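Local coordinates for chitinase (PDB 5GZT), which probably hydrolyses internal beta-1,4-linkages between N-acetylglucosamine units in chitin and chitodextrins, at residues T662-T665 / L669-G672; V715-N720 / V734-K739. All blocks are in the same frame, centred on the assembly; numbering follows the deposited sequence.

Interaction 1: T662-T665 / L669-G672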
loop_
_atom_site.group_PDB
_atom_site.type_symbol
_atom_site.label_atom_id
_atom_site.label_comp_id
_atom_site.label_asym_id
_atom_site.label_seq_id
_atom_site.Cartn_x
_atom_site.Cartn_y
_atom_site.Cartn_z
ATOM N N THR B 662 -40.635 -0.914 20.082
ATOM C CA THR B 662 -41.649 -1.888 20.516
ATOM C C THR B 662 -42.978 -1.204 20.943
ATOM O O THR B 662 -42.984 -0.250 21.754
ATOM C CB THR B 662 -41.128 -2.656 21.692
ATOM O OG1 THR B 662 -39.896 -3.255 21.351
ATOM C CG2 THR B 662 -42.146 -3.772 22.093
ATOM N N MET B 663 -44.084 -1.720 20.399
ATOM C CA MET B 663 -45.434 -1.265 20.712
ATOM C C MET B 663 -45.643 -1.391 22.212
ATOM O O MET B 663 -45.181 -2.331 22.826
ATOM C CB MET B 663 -46.497 -2.093 19.972
ATOM C CG MET B 663 -46.433 -2.014 18.417
ATOM S SD MET B 663 -47.030 -0.442 17.870
ATOM C CE MET B 663 -48.722 -0.367 18.456
ATOM N N ALA B 664 -46.316 -0.425 22.812
ATOM C CA ALA B 664 -46.670 -0.532 24.265
ATOM C C ALA B 664 -47.980 -1.278 24.430
ATOM O O ALA B 664 -48.166 -1.942 25.398
ATOM C CB ALA B 664 -46.865 0.899 24.774
ATOM N N THR B 665 -48.923 -1.148 23.496
ATOM C CA THR B 665 -50.195 -1.922 23.561
ATOM C C THR B 665 -50.448 -2.444 22.148
ATOM O O THR B 665 -49.564 -2.365 21.302
ATOM C CB THR B 665 -51.402 -1.079 23.992
ATOM O OG1 THR B 665 -51.675 -0.094 23.016
ATOM C CG2 THR B 665 -51.176 -0.414 25.430
ATOM N N LEU B 669 -47.985 3.133 19.913
ATOM C CA LEU B 669 -46.581 3.048 19.547
ATOM C C LEU B 669 -45.846 4.148 20.302
ATOM O O LEU B 669 -46.169 5.286 20.091
ATOM C CB LEU B 669 -46.469 3.285 18.072
ATOM C CG LEU B 669 -45.059 3.275 17.514
ATOM C CD1 LEU B 669 -44.387 1.948 17.639
ATOM C CD2 LEU B 669 -45.148 3.666 16.075
ATOM N N PRO B 670 -44.904 3.829 21.173
ATOM C CA PRO B 670 -44.171 4.957 21.815
ATOM C C PRO B 670 -43.182 5.605 20.835
ATOM O O PRO B 670 -42.909 5.069 19.737
ATOM C CB PRO B 670 -43.454 4.335 22.975
ATOM C CG PRO B 670 -43.438 2.866 22.688
ATOM C CD PRO B 670 -44.522 2.538 21.700
ATOM N N ALA B 671 -42.671 6.765 21.227
ATOM C CA ALA B 671 -41.597 7.410 20.508
ATOM C C ALA B 671 -40.407 6.508 20.562
ATOM O O ALA B 671 -40.221 5.744 21.496
ATOM C CB ALA B 671 -41.240 8.770 21.145
ATOM N N GLY B 672 -39.568 6.567 19.551
ATOM C CA GLY B 672 -38.366 5.684 19.504
ATOM C C GLY B 672 -37.501 6.091 18.359
ATOM O O GLY B 672 -37.965 6.832 17.512
#
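M663 and L669 meet across the loop that carries the chain of the immunoglobulin-like domain from strand 660-662, in one sheet of its sandwich, to strand 668-678 in the other. Their side chains cross at about a right angle, with the sulfur as the main point of contact: SD of M663 lies 3.6 Å from CD1 of L669, and also rests against the CB of that leucine. The thioether gets there by a folded route. CG is anti to the carbonyl carbon (chi1 -62°), and the bends at chi2 (-74°) and chi3 (-60°) curl the chain back although its CB sets off away from 669-672. The methyl CE ends 3.9 Å from the backbone N of L669. I758, of strand 754-759, touches both residues, while V724 and V728 add further contacts to the methionine. With SD and CE gone, as in an alanine here, a gap would probably open beside L669 CD1, and I758, V724 and V728 would lose the same partner. Nearer the surface, P670 brings its CD and CG against the backbone of 662-665. Its CD sits 3.6 Å from the N of A664, with the CB of that alanine a little farther off. The tightest approach is that of P670 CD to the carbonyl O of T662, at 3.2 Å, with P670 CG almost as near to the same oxygen.

Interaction 2: V715-N720 / V734-K739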
loop_
_atom_site.group_PDB
_atom_site.type_symbol
_atom_site.label_atom_id
_atom_site.label_comp_id
_atom_site.label_asym_id
_atom_site.label_seq_id
_atom_site.Cartn_x
_atom_site.Cartn_y
_atom_site.Cartn_z
ATOM N N VAL B 715 -27.476 7.429 10.493
ATOM C CA VAL B 715 -28.765 7.994 10.384
ATOM C C VAL B 715 -29.597 7.627 11.575
ATOM O O VAL B 715 -29.590 6.485 11.982
ATOM C CB VAL B 715 -29.485 7.390 9.133
ATOM C CG1 VAL B 715 -30.949 7.832 9.074
ATOM C CG2 VAL B 715 -28.779 7.863 7.888
ATOM N N ALA B 716 -30.335 8.601 12.093
ATOM C CA ALA B 716 -31.394 8.429 13.062
ATOM C C ALA B 716 -32.713 8.632 12.391
ATOM O O ALA B 716 -32.894 9.606 11.628
ATOM C CB ALA B 716 -31.291 9.445 14.174
ATOM N N VAL B 717 -33.637 7.700 12.645
ATOM C CA VAL B 717 -35.008 7.850 12.234
ATOM C C VAL B 717 -35.775 8.004 13.479
ATOM O O VAL B 717 -35.924 7.024 14.207
ATOM C CB VAL B 717 -35.542 6.658 11.387
ATOM C CG1 VAL B 717 -36.990 6.913 10.987
ATOM C CG2 VAL B 717 -34.702 6.396 10.158
ATOM N N TYR B 718 -36.316 9.194 13.753
ATOM C CA TYR B 718 -37.070 9.457 14.994
ATOM C C TYR B 718 -38.558 9.154 14.714
ATOM O O TYR B 718 -39.187 9.793 13.849
ATOM C CB TYR B 718 -36.910 10.927 15.439
ATOM C CG TYR B 718 -35.453 11.322 15.760
ATOM C CD1 TYR B 718 -34.808 10.927 16.940
ATOM C CD2 TYR B 718 -34.739 12.121 14.876
ATOM C CE1 TYR B 718 -33.480 11.279 17.177
ATOM C CE2 TYR B 718 -33.474 12.515 15.139
ATOM C CZ TYR B 718 -32.832 12.098 16.230
ATOM O OH TYR B 718 -31.491 12.530 16.314
ATOM N N VAL B 719 -39.084 8.097 15.334
ATOM C CA VAL B 719 -40.513 7.752 15.203
ATOM C C VAL B 719 -41.208 8.506 16.332
ATOM O O VAL B 719 -40.924 8.322 17.519
ATOM C CB VAL B 719 -40.722 6.232 15.322
ATOM C CG1 VAL B 719 -42.197 5.884 15.259
ATOM C CG2 VAL B 719 -40.007 5.542 14.152
ATOM N N ASN B 720 -42.130 9.340 15.969
ATOM C CA ASN B 720 -42.898 10.131 16.944
ATOM C C ASN B 720 -43.782 9.376 17.828
ATOM O O ASN B 720 -44.036 9.773 19.001
ATOM C CB ASN B 720 -43.821 11.031 16.232
ATOM C CG ASN B 720 -43.524 12.422 16.517
ATOM O OD1 ASN B 720 -43.829 12.901 17.651
ATOM N ND2 ASN B 720 -42.872 13.116 15.529
ATOM N N VAL B 734 -39.675 -2.108 8.687
ATOM C CA VAL B 734 -39.382 -0.723 8.321
ATOM C C VAL B 734 -38.116 -0.699 7.440
ATOM O O VAL B 734 -37.156 -1.359 7.777
ATOM C CB VAL B 734 -39.201 0.147 9.595
ATOM C CG1 VAL B 734 -38.902 1.601 9.240
ATOM C CG2 VAL B 734 -40.457 0.112 10.403
ATOM N N ARG B 735 -38.142 -0.035 6.283
ATOM C CA ARG B 735 -37.043 -0.096 5.353
ATOM C C ARG B 735 -36.516 1.352 5.164
ATOM O O ARG B 735 -37.290 2.248 4.909
ATOM C CB ARG B 735 -37.500 -0.670 3.986
ATOM C CG ARG B 735 -37.891 -2.123 4.032
ATOM C CD ARG B 735 -36.641 -2.931 4.038
ATOM N NE ARG B 735 -36.880 -4.330 4.224
ATOM C CZ ARG B 735 -36.034 -5.310 3.957
ATOM N NH1 ARG B 735 -34.844 -5.085 3.423
ATOM N NH2 ARG B 735 -36.407 -6.558 4.158
ATOM N N VAL B 736 -35.192 1.523 5.211
ATOM C CA VAL B 736 -34.527 2.827 5.204
ATOM C C VAL B 736 -33.554 2.861 4.052
ATOM O O VAL B 736 -32.647 2.064 3.983
ATOM C CB VAL B 736 -33.734 3.071 6.527
ATOM C CG1 VAL B 736 -33.117 4.476 6.528
ATOM C CG2 VAL B 736 -34.735 2.964 7.687
ATOM N N VAL B 737 -33.768 3.754 3.094
ATOM C CA VAL B 737 -32.781 3.860 2.042
ATOM C C VAL B 737 -32.009 5.176 2.282
ATOM O O VAL B 737 -32.627 6.199 2.477
ATOM C CB VAL B 737 -33.455 3.950 0.660
ATOM C CG1 VAL B 737 -32.433 4.358 -0.381
ATOM C CG2 VAL B 737 -34.172 2.596 0.301
ATOM N N VAL B 738 -30.680 5.094 2.255
ATOM C CA VAL B 738 -29.814 6.248 2.358
ATOM C C VAL B 738 -29.418 6.671 0.961
ATOM O O VAL B 738 -28.717 5.934 0.238
ATOM C CB VAL B 738 -28.552 5.912 3.176
ATOM C CG1 VAL B 738 -27.704 7.155 3.412
ATOM C CG2 VAL B 738 -28.945 5.378 4.514
ATOM N N LYS B 739 -29.888 7.836 0.568
ATOM C CA LYS B 739 -29.736 8.227 -0.838
ATOM C C LYS B 739 -28.337 8.687 -1.108
ATOM O O LYS B 739 -27.621 9.101 -0.168
ATOM C CB LYS B 739 -30.687 9.359 -1.192
ATOM C CG LYS B 739 -32.114 9.073 -0.896
ATOM C CD LYS B 739 -32.768 8.132 -1.851
ATOM C CE LYS B 739 -33.166 8.832 -3.148
ATOM N NZ LYS B 739 -33.310 7.774 -4.218
#
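V715, V736 and V717 bury the most surface here, and with V738 they supply every side-chain contact between segments 715-720 and 734-739. The four valines fall into two pairs. CG2 of V715 reaches CG2 of V738 at 4.2 Å, and two residues along each strand, CG2 of V717 comes equally near to CG2 of V736. In V715, CG1 is anti to the backbone N (chi1 173°), which places CG2 anti to the carbonyl carbon; V738 has the same rotamer, and the two side chains run antiparallel as they pass. The CA atoms of V717 and V736 are 8.7 Å apart, too far for backbone pairing within one sheet; this is face-to-face packing of the two sheets of an immunoglobulin-like beta sandwich. Strand 714-723 is the middle one of the three-stranded sheet, strand 732-738 an inner one of the four-stranded sheet. Residues alternate as strands require: A716 and Y718 turn from the interface, the alanine CB lying 3.7 Å above the plane of the tyrosine ring, toward its rim. On the other strand R735 faces outward, with its NE in a salt bridge to D733 and its NH2 bonded to the carbonyl O of G1009.

How the interactions relate
Both interactions belong to the same immunoglobulin-like domain, their centres 16 Å apart. Interaction 2 is core: all four touching residues are buried, and the chemistry is purely branched aliphatic. Interaction 1 is mixed, since a buried methionine-leucine pair gives way to a proline packed on backbone atoms, and A664 is exposed. Strands 668-678 and 714-723, neighbours in one sheet, tie the two sites together. G672 O probably accepts a hydrogen bond from V719 N, at 2.8 Å, and CD2 of L669 packs on CG1 of V719, so L669 and V719, both buried, probably carry the apolar interior on toward the loop. Interaction 1 spans a short connection between sheets, interaction 2 the sheet faces.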